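Local coordinates for Ice-binding protein (Flavobacteriaceae bacterium, PDB 5UYT), which probably binds ice crystals and restrains their growth, as an antifreeze protein with two ice-binding-like domains of the right-handed beta-helix kind, at residues A13-A18 with G55-A60; V214-G219 with N362-V367; T225-N230 with A273-D278. All blocks are in the same frame, centred on the assembly; numbering follows the deposited sequence. Where two conformers were deposited one is given.

Interaction 1 (A13-A18 with G55-A60); sequences ALFTTA and GATSAA
T57 is the first residue of helix 55-73 to reach the ring of F15. Its CB lies at the edge of that ring, in plane, with F15 CE1 3.8 Å from T57 CB. The backbone takes part as well: T57 O approaches obliquely and comes 3.4 Å from F15 CZ. T57 OG1 has its own partners, hydrogen-bonding with N36 ND2 and with the backbone N of N54, so this polar atom is occupied while the carbon side of the threonine meets the ring. One turn later A60 covers a face. Its CB stands 3.8 Å from the centroid of the F15 ring and 14° off the normal, a CH-pi contact set toward the rim, where F15 CZ is the nearest ring atom. F15 gets there with CG anti to its own N (chi1 174°), which sends the ring outward from strand 12-16 to the helix. A61 and L64 of the same helix, and the ring of F12, add to the packing round it. At the end of the strand, T16 OG1 accepts from A18 N in an ST turn. A helix lying alongside a right-handed beta-helix, here met by a phenylalanine from one coil, is the architecture of the ice-binding-like domain.

Interaction 2 (V214-G219 with N362-V367); sequences VAPNLG and NVFWKV
P216 meets the face of the F364 ring with its CG-CD edge, not flat-on: these two methylenes come down onto the ring, and the rest of the pyrrolidine stands higher. CD sits over the middle of the face, 3.6 Å from the F364 centroid and only 5° off the ring normal, a CH-pi contact. CG leans to one side of the ring, with P216 CG 3.5 Å from F364 CE1, so the two share the aromatic surface. The proline and the phenylalanine come at each other from opposite directions. F364 has CG anti to its carbonyl carbon (chi1 -57°), which brings the ring out from the strand to receive the proline.

Strand 363-367 belongs to one coil of the second right-handed beta-helix, and 214-219 is part of the irregular chain that arrives from the first, so the incoming linker is pressed onto the body of the domain it leads into. A215 and L218 flank the proline. The methyl of A215 approaches obliquely, its CB 3.8 Å from F364 CE2, while it also touches V335. L218 reaches the rim on the CE1 side: its CD1 lies near the ring plane, at the edge, 4.3 Å from F364 CE1, and S382 touches both leucine and phenylalanine. P216 also packs on Y285 and L286, so it touches helix 270-288 as well as the strand. Further along, N217 OD1 accepts from G219 N in an Asx turn, at 2.8 Å, with the donor above the carbonyl plane; this turn has L218 at its middle, the residue whose side chain goes to the ring.

Interaction 3 (T225-N230 with A273-D278); sequences TIFSGN and AQAALD
G229 and A276 bring the two backbones closest, their CA atoms 4.9 Å apart, where the chain leaving strand 224-228 passes beside helix 270-288. The chain turns a corner at T225 and I226, and its exit from the strand is shaped by an ST turn in which S228 OG, hydrogen-bonded also with G407 O, accepts from N230 N at 2.9 Å. With no side chain on G229, its CA meets the methyl of A276, 4.3 Å from A276 CB.

F227 supplies most of the side-chain contact. Having CG anti to N (chi1 176°), it extends from the strand to the helix, and A275 CB covers one face of the ring, 4.0 Å from the F227 centroid and offset toward the rim, a CH-pi contact. A276 CB lies 4.0 Å from F227 CZ, and the backbone of this next residue joins in obliquely, A276 N being 3.5 Å from F227 CZ. Both elements belong to the second ice-binding-like domain, whose long helix runs beside the right-handed beta-helix. T272 and L279 of that helix also touch F227, and the ring of Y224 meets it edge-to-face. An alanine here would remove the ring and is likely to leave the A275 methyl without its aromatic partner, opening a gap between strand and helix. Q274 NE2 makes weak hydrogen bonds to the carboxylate of D278, whose OD2 also accepts from T220 N.

How the interactions relate
Interactions 1 and 3 join the same kinds of element in two different ice-binding-like domains: a strand phenylalanine set against small residues of the flanking helix, with an ST turn just after. Their centres lie about 46 Å apart, on opposite sides of the chain's centre. Interaction 1 is buried, and interaction 3 only partly so. Interaction 2, also buried, differs in chemistry, placing a proline of the linker over an aromatic face instead of helix methyls. Its centre is about 14 Å from that of interaction 3, and the two touch where L218 O meets D278 CB at 3.5 Å; P216 also packs on helix 270-288, so both involve that helix. No hydrogen bond crosses any of the three.

Interaction 1 (A13-A18 with G55-A60)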
ATOM      1  N   ALA A  13      -7.706  -9.020  -4.180  1.00 23.61           N
ATOM      2  CA  ALA A  13      -8.580  -8.616  -3.085  1.00 23.30           C
ATOM      3  C   ALA A  13     -10.046  -8.814  -3.462  1.00 23.92           C
ATOM      4  O   ALA A  13     -10.840  -9.278  -2.626  1.00 24.44           O
ATOM      5  CB  ALA A  13      -8.351  -7.146  -2.741  1.00 22.34           C
ATOM      6  N   LEU A  14     -10.406  -8.432  -4.694  1.00 23.92           N
ATOM      7  CA  LEU A  14     -11.788  -8.532  -5.188  1.00 24.99           C
ATOM      8  C   LEU A  14     -11.722  -9.165  -6.573  1.00 25.87           C
ATOM      9  O   LEU A  14     -11.001  -8.668  -7.448  1.00 25.63           O
ATOM     10  CB  LEU A  14     -12.424  -7.137  -5.331  1.00 24.97           C
ATOM     11  CG  LEU A  14     -12.444  -6.248  -4.080  1.00 24.51           C
ATOM     12  CD1 LEU A  14     -12.926  -4.828  -4.425  1.00 25.31           C
ATOM     13  CD2 LEU A  14     -13.355  -6.888  -3.027  1.00 25.56           C
ATOM     14  N   PHE A  15     -12.463 -10.248  -6.778  1.00 26.79           N
ATOM     15  CA  PHE A  15     -12.443 -10.898  -8.077  1.00 27.56           C
ATOM     16  C   PHE A  15     -13.741 -11.641  -8.369  1.00 29.01           C
ATOM     17  O   PHE A  15     -14.258 -12.362  -7.508  1.00 28.43           O
ATOM     18  CB  PHE A  15     -11.274 -11.885  -8.206  1.00 28.47           C
ATOM     19  CG  PHE A  15     -11.319 -12.680  -9.487  1.00 30.46           C
ATOM     20  CD1 PHE A  15     -10.883 -12.111 -10.679  1.00 31.04           C
ATOM     21  CD2 PHE A  15     -11.840 -13.968  -9.514  1.00 31.87           C
ATOM     22  CE1 PHE A  15     -10.958 -12.818 -11.868  1.00 32.85           C
ATOM     23  CE2 PHE A  15     -11.922 -14.690 -10.704  1.00 34.00           C
ATOM     24  CZ  PHE A  15     -11.478 -14.114 -11.886  1.00 34.23           C
ATOM     25  N   THR A  16     -14.245 -11.459  -9.584  1.00 29.67           N
ATOM     26  CA  THR A  16     -15.324 -12.320 -10.084  1.00 31.85           C
ATOM     27  C   THR A  16     -14.968 -12.929 -11.432  1.00 33.47           C
ATOM     28  O   THR A  16     -14.355 -12.287 -12.298  1.00 34.11           O
ATOM     29  CB  THR A  16     -16.709 -11.621 -10.135  1.00 32.51           C
ATOM     30  OG1 THR A  16     -17.680 -12.575 -10.580  1.00 34.45           O
ATOM     31  CG2 THR A  16     -16.743 -10.416 -11.089  1.00 32.25           C
ATOM     32  N   THR A  17     -15.333 -14.191 -11.587  1.00 35.31           N
ATOM     33  CA  THR A  17     -15.175 -14.890 -12.849  1.00 36.97           C
ATOM     34  C   THR A  17     -16.090 -14.280 -13.927  1.00 38.26           C
ATOM     35  O   THR A  17     -15.761 -14.281 -15.119  1.00 38.93           O
ATOM     36  CB  THR A  17     -15.426 -16.393 -12.609  1.00 38.77           C
ATOM     37  OG1 THR A  17     -14.320 -16.888 -11.844  1.00 38.11           O
ATOM     38  CG2 THR A  17     -15.579 -17.195 -13.925  1.00 41.15           C
ATOM     39  N   ALA A  18     -17.226 -13.731 -13.509  1.00 38.47           N
ATOM     40  CA  ALA A  18     -18.158 -13.135 -14.461  1.00 39.95           C
ATOM     41  C   ALA A  18     -19.072 -12.133 -13.770  1.00 39.48           C
ATOM     42  O   ALA A  18     -19.837 -12.492 -12.876  1.00 39.26           O
ATOM     43  CB  ALA A  18     -18.972 -14.209 -15.170  1.00 43.10           C
ATOM     44  N   GLY A  55      -5.185 -12.371 -19.227  1.00 38.97           N
ATOM     45  CA  GLY A  55      -4.563 -13.626 -18.795  1.00 39.34           C
ATOM     46  C   GLY A  55      -4.565 -13.812 -17.282  1.00 37.34           C
ATOM     47  O   GLY A  55      -4.739 -14.928 -16.796  1.00 37.85           O
ATOM     48  N   ALA A  56      -4.375 -12.729 -16.527  1.00 35.86           N
ATOM     49  CA  ALA A  56      -4.454 -12.815 -15.071  1.00 34.35           C
ATOM     50  C   ALA A  56      -5.843 -13.222 -14.539  1.00 34.11           C
ATOM     51  O   ALA A  56      -5.943 -13.997 -13.571  1.00 33.86           O
ATOM     52  CB  ALA A  56      -4.027 -11.502 -14.441  1.00 32.55           C
ATOM     53  N   THR A  57      -6.898 -12.663 -15.132  1.00 34.00           N
ATOM     54  CA  THR A  57      -8.271 -12.969 -14.683  1.00 33.75           C
ATOM     55  C   THR A  57      -8.708 -14.355 -15.143  1.00 35.60           C
ATOM     56  O   THR A  57      -9.516 -15.011 -14.477  1.00 36.06           O
ATOM     57  CB  THR A  57      -9.311 -11.909 -15.129  1.00 33.41           C
ATOM     58  OG1 THR A  57      -9.378 -11.846 -16.557  1.00 34.42           O
ATOM     59  CG2 THR A  57      -8.958 -10.523 -14.559  1.00 31.62           C
ATOM     60  N   SER A  58      -8.169 -14.798 -16.277  1.00 37.18           N
ATOM     61  CA  SER A  58      -8.484 -16.125 -16.811  1.00 39.52           C
ATOM     62  C   SER A  58      -7.887 -17.177 -15.875  1.00 39.82           C
ATOM     63  O   SER A  58      -8.557 -18.160 -15.528  1.00 40.66           O
ATOM     64  CB  SER A  58      -7.929 -16.273 -18.231  1.00 40.86           C
ATOM     65  OG  SER A  58      -8.282 -17.532 -18.775  1.00 44.14           O
ATOM     66  N   ALA A  59      -6.629 -16.962 -15.481  1.00 39.62           N
ATOM     67  CA  ALA A  59      -5.931 -17.808 -14.501  1.00 39.88           C
ATOM     68  C   ALA A  59      -6.619 -17.838 -13.124  1.00 38.97           C
ATOM     69  O   ALA A  59      -6.813 -18.923 -12.548  1.00 39.47           O
ATOM     70  CB  ALA A  59      -4.472 -17.386 -14.373  1.00 39.65           C
ATOM     71  N   ALA A  60      -7.008 -16.663 -12.626  1.00 37.26           N
ATOM     72  CA  ALA A  60      -7.755 -16.544 -11.357  1.00 36.45           C
ATOM     73  C   ALA A  60      -9.096 -17.301 -11.425  1.00 37.55           C
ATOM     74  O   ALA A  60      -9.468 -18.019 -10.477  1.00 37.55           O
ATOM     75  CB  ALA A  60      -7.969 -15.076 -10.982  1.00 35.09           C
TER

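Interaction 2 (V214-G219 with N362-V367)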
ATOM      1  N   VAL A 214      15.497  -3.609  -6.188  1.00 23.18           N
ATOM      2  CA  VAL A 214      16.826  -3.270  -5.649  1.00 23.28           C
ATOM      3  C   VAL A 214      16.959  -1.758  -5.563  1.00 22.51           C
ATOM      4  O   VAL A 214      16.665  -1.058  -6.534  1.00 23.20           O
ATOM      5  CB  VAL A 214      17.944  -3.858  -6.540  1.00 24.02           C
ATOM      6  CG1 VAL A 214      19.324  -3.394  -6.076  1.00 23.82           C
ATOM      7  CG2 VAL A 214      17.862  -5.366  -6.531  1.00 25.08           C
ATOM      8  N   ALA A 215      17.341  -1.270  -4.378  1.00 21.97           N
ATOM      9  CA  ALA A 215      17.535   0.161  -4.087  1.00 21.57           C
ATOM     10  C   ALA A 215      18.620   0.751  -4.987  1.00 21.94           C
ATOM     11  O   ALA A 215      19.568   0.029  -5.347  1.00 23.10           O
ATOM     12  CB  ALA A 215      17.918   0.369  -2.620  1.00 21.58           C
ATOM     13  N   PRO A 216      18.502   2.044  -5.356  1.00 21.62           N
ATOM     14  CA  PRO A 216      19.581   2.650  -6.118  1.00 22.12           C
ATOM     15  C   PRO A 216      20.829   2.812  -5.264  1.00 22.33           C
ATOM     16  O   PRO A 216      20.730   3.000  -4.039  1.00 22.67           O
ATOM     17  CB  PRO A 216      19.036   4.041  -6.439  1.00 21.75           C
ATOM     18  CG  PRO A 216      18.124   4.358  -5.263  1.00 21.08           C
ATOM     19  CD  PRO A 216      17.431   3.028  -5.073  1.00 21.02           C
ATOM     20  N   ASN A 217      21.987   2.747  -5.908  1.00 23.24           N
ATOM     21  CA  ASN A 217      23.195   3.149  -5.256  1.00 23.13           C
ATOM     22  C   ASN A 217      23.224   4.671  -5.331  1.00 22.55           C
ATOM     23  O   ASN A 217      23.249   5.245  -6.427  1.00 23.52           O
ATOM     24  CB  ASN A 217      24.399   2.518  -5.948  1.00 25.39           C
ATOM     25  CG  ASN A 217      25.726   3.009  -5.386  1.00 26.07           C
ATOM     26  OD1 ASN A 217      25.800   3.616  -4.331  1.00 24.59           O
ATOM     27  ND2 ASN A 217      26.799   2.702  -6.105  1.00 28.58           N
ATOM     28  N   LEU A 218      23.162   5.324  -4.172  1.00 20.71           N
ATOM     29  CA  LEU A 218      23.269   6.796  -4.146  1.00 20.08           C
ATOM     30  C   LEU A 218      24.716   7.319  -4.260  1.00 20.69           C
ATOM     31  O   LEU A 218      24.914   8.537  -4.398  1.00 20.17           O
ATOM     32  CB  LEU A 218      22.582   7.385  -2.905  1.00 19.20           C
ATOM     33  CG  LEU A 218      21.079   7.096  -2.777  1.00 19.45           C
ATOM     34  CD1 LEU A 218      20.572   7.697  -1.471  1.00 19.42           C
ATOM     35  CD2 LEU A 218      20.298   7.647  -3.966  1.00 20.88           C
ATOM     36  N   GLY A 219      25.730   6.439  -4.218  1.00 21.02           N
ATOM     37  CA  GLY A 219      27.121   6.930  -4.135  1.00 21.69           C
ATOM     38  C   GLY A 219      27.306   8.018  -3.069  1.00 21.24           C
ATOM     39  O   GLY A 219      26.813   7.883  -1.937  1.00 20.41           O
ATOM     40  N   ASN A 362      15.017   3.171   2.889  1.00 18.22           N
ATOM     41  CA  ASN A 362      14.622   2.278   1.778  1.00 18.53           C
ATOM     42  C   ASN A 362      13.427   2.802   0.983  1.00 17.45           C
ATOM     43  O   ASN A 362      12.787   2.032   0.262  1.00 17.34           O
ATOM     44  CB  ASN A 362      14.297   0.855   2.305  1.00 19.25           C
ATOM     45  CG  ASN A 362      15.499   0.185   2.960  1.00 21.39           C
ATOM     46  OD1 ASN A 362      16.637   0.528   2.678  1.00 21.37           O
ATOM     47  ND2 ASN A 362      15.247  -0.768   3.861  1.00 22.67           N
ATOM     48  N   VAL A 363      13.139   4.095   1.123  1.00 16.23           N
ATOM     49  CA  VAL A 363      12.041   4.747   0.398  1.00 16.10           C
ATOM     50  C   VAL A 363      12.605   5.787  -0.570  1.00 16.26           C
ATOM     51  O   VAL A 363      13.419   6.664  -0.157  1.00 16.40           O
ATOM     52  CB  VAL A 363      11.119   5.451   1.406  1.00 15.65           C
ATOM     53  CG1 VAL A 363      10.010   6.179   0.666  1.00 15.64           C
ATOM     54  CG2 VAL A 363      10.557   4.408   2.386  1.00 16.34           C
ATOM     55  N   PHE A 364      12.233   5.652  -1.854  1.00 16.48           N
ATOM     56  CA  PHE A 364      12.741   6.547  -2.896  1.00 17.22           C
ATOM     57  C   PHE A 364      11.622   7.116  -3.735  1.00 17.45           C
ATOM     58  O   PHE A 364      10.687   6.391  -4.112  1.00 18.29           O
ATOM     59  CB  PHE A 364      13.697   5.788  -3.820  1.00 17.91           C
ATOM     60  CG  PHE A 364      14.835   5.168  -3.074  1.00 18.64           C
ATOM     61  CD1 PHE A 364      15.985   5.916  -2.805  1.00 19.21           C
ATOM     62  CD2 PHE A 364      14.703   3.885  -2.526  1.00 18.74           C
ATOM     63  CE1 PHE A 364      17.028   5.370  -2.052  1.00 20.22           C
ATOM     64  CE2 PHE A 364      15.752   3.334  -1.771  1.00 19.63           C
ATOM     65  CZ  PHE A 364      16.890   4.081  -1.526  1.00 20.35           C
ATOM     66  N   TRP A 365      11.745   8.396  -4.068  1.00 17.19           N
ATOM     67  CA  TRP A 365      10.730   9.059  -4.871  1.00 16.90           C
ATOM     68  C   TRP A 365      11.459   9.630  -6.076  1.00 17.93           C
ATOM     69  O   TRP A 365      12.396  10.435  -5.913  1.00 18.92           O
ATOM     70  CB  TRP A 365      10.134  10.240  -4.098  1.00 16.63           C
ATOM     71  CG  TRP A 365       9.511   9.890  -2.761  1.00 15.86           C
ATOM     72  CD1 TRP A 365      10.172   9.632  -1.581  1.00 15.98           C
ATOM     73  CD2 TRP A 365       8.117   9.805  -2.475  1.00 16.46           C
ATOM     74  NE1 TRP A 365       9.255   9.376  -0.584  1.00 16.15           N
ATOM     75  CE2 TRP A 365       7.988   9.475  -1.108  1.00 16.06           C
ATOM     76  CE3 TRP A 365       6.953   9.944  -3.259  1.00 16.45           C
ATOM     77  CZ2 TRP A 365       6.739   9.294  -0.492  1.00 16.82           C
ATOM     78  CZ3 TRP A 365       5.703   9.785  -2.639  1.00 16.94           C
ATOM     79  CH2 TRP A 365       5.609   9.479  -1.258  1.00 17.17           C
ATOM     80  N   LYS A 366      11.051   9.220  -7.278  1.00 18.06           N
ATOM     81  CA  LYS A 366      11.633   9.762  -8.500  1.00 19.29           C
ATOM     82  C   LYS A 366      10.624  10.756  -9.063  1.00 18.92           C
ATOM     83  O   LYS A 366       9.556  10.314  -9.513  1.00 18.77           O
ATOM     84  CB  LYS A 366      11.842   8.600  -9.479  1.00 20.74           C
ATOM     85  CG  LYS A 366      12.627   8.914 -10.770  1.00 24.62           C
ATOM     86  CD  LYS A 366      11.782   9.574 -11.860  1.00 27.77           C
ATOM     87  CE  LYS A 366      10.501   8.824 -12.228  1.00 29.29           C
ATOM     88  NZ  LYS A 366       9.640   9.653 -13.130  1.00 31.02           N
ATOM     89  N   VAL A 367      10.926  12.060  -9.042  1.00 18.50           N
ATOM     90  CA  VAL A 367       9.923  13.057  -9.454  1.00 17.77           C
ATOM     91  C   VAL A 367      10.385  13.801 -10.723  1.00 18.36           C
ATOM     92  O   VAL A 367      11.386  14.526 -10.726  1.00 18.53           O
ATOM     93  CB  VAL A 367       9.657  14.082  -8.310  1.00 17.25           C
ATOM     94  CG1 VAL A 367       8.582  15.069  -8.775  1.00 17.38           C
ATOM     95  CG2 VAL A 367       9.253  13.327  -7.024  1.00 16.23           C
TER

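Interaction 3 (T225-N230 with A273-D278)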
ATOM      1  N   THR A 225      21.819  15.978   2.328  1.00 15.23           N
ATOM      2  CA  THR A 225      20.450  15.994   2.723  1.00 15.05           C
ATOM      3  C   THR A 225      19.638  16.935   1.841  1.00 15.14           C
ATOM      4  O   THR A 225      18.458  16.672   1.598  1.00 15.40           O
ATOM      5  CB  THR A 225      20.359  16.374   4.208  1.00 14.48           C
ATOM      6  OG1 THR A 225      21.146  15.431   4.951  1.00 14.92           O
ATOM      7  CG2 THR A 225      18.909  16.352   4.718  1.00 13.44           C
ATOM      8  N   ILE A 226      20.221  18.071   1.438  1.00 15.15           N
ATOM      9  CA  ILE A 226      19.554  19.021   0.537  0.50 15.47           C
ATOM     10  C   ILE A 226      20.593  19.350  -0.531  1.00 16.36           C
ATOM     11  O   ILE A 226      21.685  19.867  -0.197  1.00 16.88           O
ATOM     12  CB  ILE A 226      19.157  20.332   1.259  0.50 14.78           C
ATOM     13  CG1 ILE A 226      18.316  20.034   2.507  0.50 14.10           C
ATOM     14  CG2 ILE A 226      18.429  21.284   0.309  0.50 15.45           C
ATOM     15  CD1 ILE A 226      16.909  19.547   2.238  0.50 13.81           C
ATOM     16  N   PHE A 227      20.286  19.037  -1.779  1.00 17.01           N
ATOM     17  CA  PHE A 227      21.292  19.182  -2.835  1.00 17.59           C
ATOM     18  C   PHE A 227      20.665  19.466  -4.184  1.00 18.65           C
ATOM     19  O   PHE A 227      19.695  18.798  -4.570  1.00 17.93           O
ATOM     20  CB  PHE A 227      22.179  17.922  -2.914  1.00 18.27           C
ATOM     21  CG  PHE A 227      23.172  17.963  -4.051  1.00 19.38           C
ATOM     22  CD1 PHE A 227      24.345  18.697  -3.933  1.00 20.32           C
ATOM     23  CD2 PHE A 227      22.929  17.291  -5.256  1.00 20.25           C
ATOM     24  CE1 PHE A 227      25.275  18.747  -4.992  1.00 20.55           C
ATOM     25  CE2 PHE A 227      23.852  17.350  -6.316  1.00 21.45           C
ATOM     26  CZ  PHE A 227      25.028  18.080  -6.175  1.00 21.75           C
ATOM     27  N   SER A 228      21.230  20.444  -4.904  1.00 18.85           N
ATOM     28  CA  SER A 228      20.884  20.651  -6.324  1.00 20.29           C
ATOM     29  C   SER A 228      22.092  20.412  -7.219  1.00 21.03           C
ATOM     30  O   SER A 228      23.193  20.915  -6.940  1.00 20.85           O
ATOM     31  CB  SER A 228      20.357  22.072  -6.613  1.00 21.40           C
ATOM     32  OG  SER A 228      20.032  22.153  -8.022  1.00 23.65           O
ATOM     33  N   GLY A 229      21.893  19.663  -8.296  1.00 20.95           N
ATOM     34  CA  GLY A 229      22.917  19.615  -9.355  1.00 21.77           C
ATOM     35  C   GLY A 229      23.097  20.935 -10.086  1.00 22.91           C
ATOM     36  O   GLY A 229      24.152  21.170 -10.728  1.00 23.52           O
ATOM     37  N   ASN A 230      22.078  21.802 -10.058  1.00 22.59           N
ATOM     38  CA  ASN A 230      22.137  23.060 -10.838  1.00 24.28           C
ATOM     39  C   ASN A 230      21.054  24.029 -10.367  1.00 23.97           C
ATOM     40  O   ASN A 230      19.865  23.792 -10.629  1.00 23.96           O
ATOM     41  CB  ASN A 230      21.968  22.767 -12.348  1.00 26.10           C
ATOM     42  CG  ASN A 230      22.213  23.979 -13.225  1.00 28.52           C
ATOM     43  OD1 ASN A 230      22.048  25.119 -12.816  1.00 29.82           O
ATOM     44  ND2 ASN A 230      22.635  23.729 -14.442  1.00 31.30           N
ATOM     45  N   ALA A 273      30.498  18.333  -7.207  1.00 23.66           N
ATOM     46  CA  ALA A 273      30.638  17.797  -8.560  1.00 25.68           C
ATOM     47  C   ALA A 273      30.390  16.289  -8.571  1.00 25.80           C
ATOM     48  O   ALA A 273      29.671  15.776  -9.452  1.00 26.10           O
ATOM     49  CB  ALA A 273      32.008  18.156  -9.177  1.00 26.36           C
ATOM     50  N   GLN A 274      30.943  15.590  -7.577  1.00 26.03           N
ATOM     51  CA  GLN A 274      30.788  14.137  -7.474  1.00 26.42           C
ATOM     52  C   GLN A 274      29.363  13.770  -7.095  1.00 24.73           C
ATOM     53  O   GLN A 274      28.797  12.781  -7.620  1.00 24.57           O
ATOM     54  CB  GLN A 274      31.789  13.524  -6.478  1.00 27.48           C
ATOM     55  CG  GLN A 274      31.711  11.992  -6.392  1.00 30.32           C
ATOM     56  CD  GLN A 274      32.088  11.296  -7.697  1.00 32.53           C
ATOM     57  OE1 GLN A 274      33.029  11.682  -8.375  1.00 34.65           O
ATOM     58  NE2 GLN A 274      31.354  10.249  -8.041  1.00 34.94           N
ATOM     59  N   ALA A 275      28.781  14.560  -6.185  1.00 22.44           N
ATOM     60  CA  ALA A 275      27.380  14.364  -5.820  1.00 21.53           C
ATOM     61  C   ALA A 275      26.464  14.533  -7.046  1.00 21.48           C
ATOM     62  O   ALA A 275      25.502  13.783  -7.197  1.00 21.30           O
ATOM     63  CB  ALA A 275      26.963  15.294  -4.697  1.00 20.27           C
ATOM     64  N   ALA A 276      26.733  15.527  -7.885  1.00 21.83           N
ATOM     65  CA  ALA A 276      25.873  15.750  -9.068  1.00 22.40           C
ATOM     66  C   ALA A 276      25.900  14.538 -10.018  1.00 23.09           C
ATOM     67  O   ALA A 276      24.865  14.140 -10.564  1.00 23.12           O
ATOM     68  CB  ALA A 276      26.296  17.018  -9.826  1.00 23.36           C
ATOM     69  N   LEU A 277      27.081  13.969 -10.230  1.00 23.55           N
ATOM     70  CA  LEU A 277      27.210  12.772 -11.094  1.00 25.20           C
ATOM     71  C   LEU A 277      26.410  11.613 -10.499  1.00 24.32           C
ATOM     72  O   LEU A 277      25.658  10.914 -11.190  1.00 24.31           O
ATOM     73  CB  LEU A 277      28.690  12.382 -11.270  1.00 26.64           C
ATOM     74  CG  LEU A 277      29.529  13.375 -12.086  1.00 29.51           C
ATOM     75  CD1 LEU A 277      31.010  12.964 -12.129  1.00 31.37           C
ATOM     76  CD2 LEU A 277      29.028  13.493 -13.538  1.00 32.17           C
ATOM     77  N   ASP A 278      26.555  11.434  -9.198  1.00 23.63           N
ATOM     78  CA  ASP A 278      25.916  10.322  -8.520  1.00 23.56           C
ATOM     79  C   ASP A 278      24.398  10.497  -8.456  1.00 22.66           C
ATOM     80  O   ASP A 278      23.664   9.519  -8.567  1.00 22.29           O
ATOM     81  CB  ASP A 278      26.503  10.139  -7.134  1.00 23.76           C
ATOM     82  CG  ASP A 278      27.897   9.566  -7.194  1.00 26.03           C
ATOM     83  OD1 ASP A 278      28.265   9.053  -8.264  1.00 27.99           O
ATOM     84  OD2 ASP A 278      28.612   9.619  -6.185  1.00 27.50           O
TER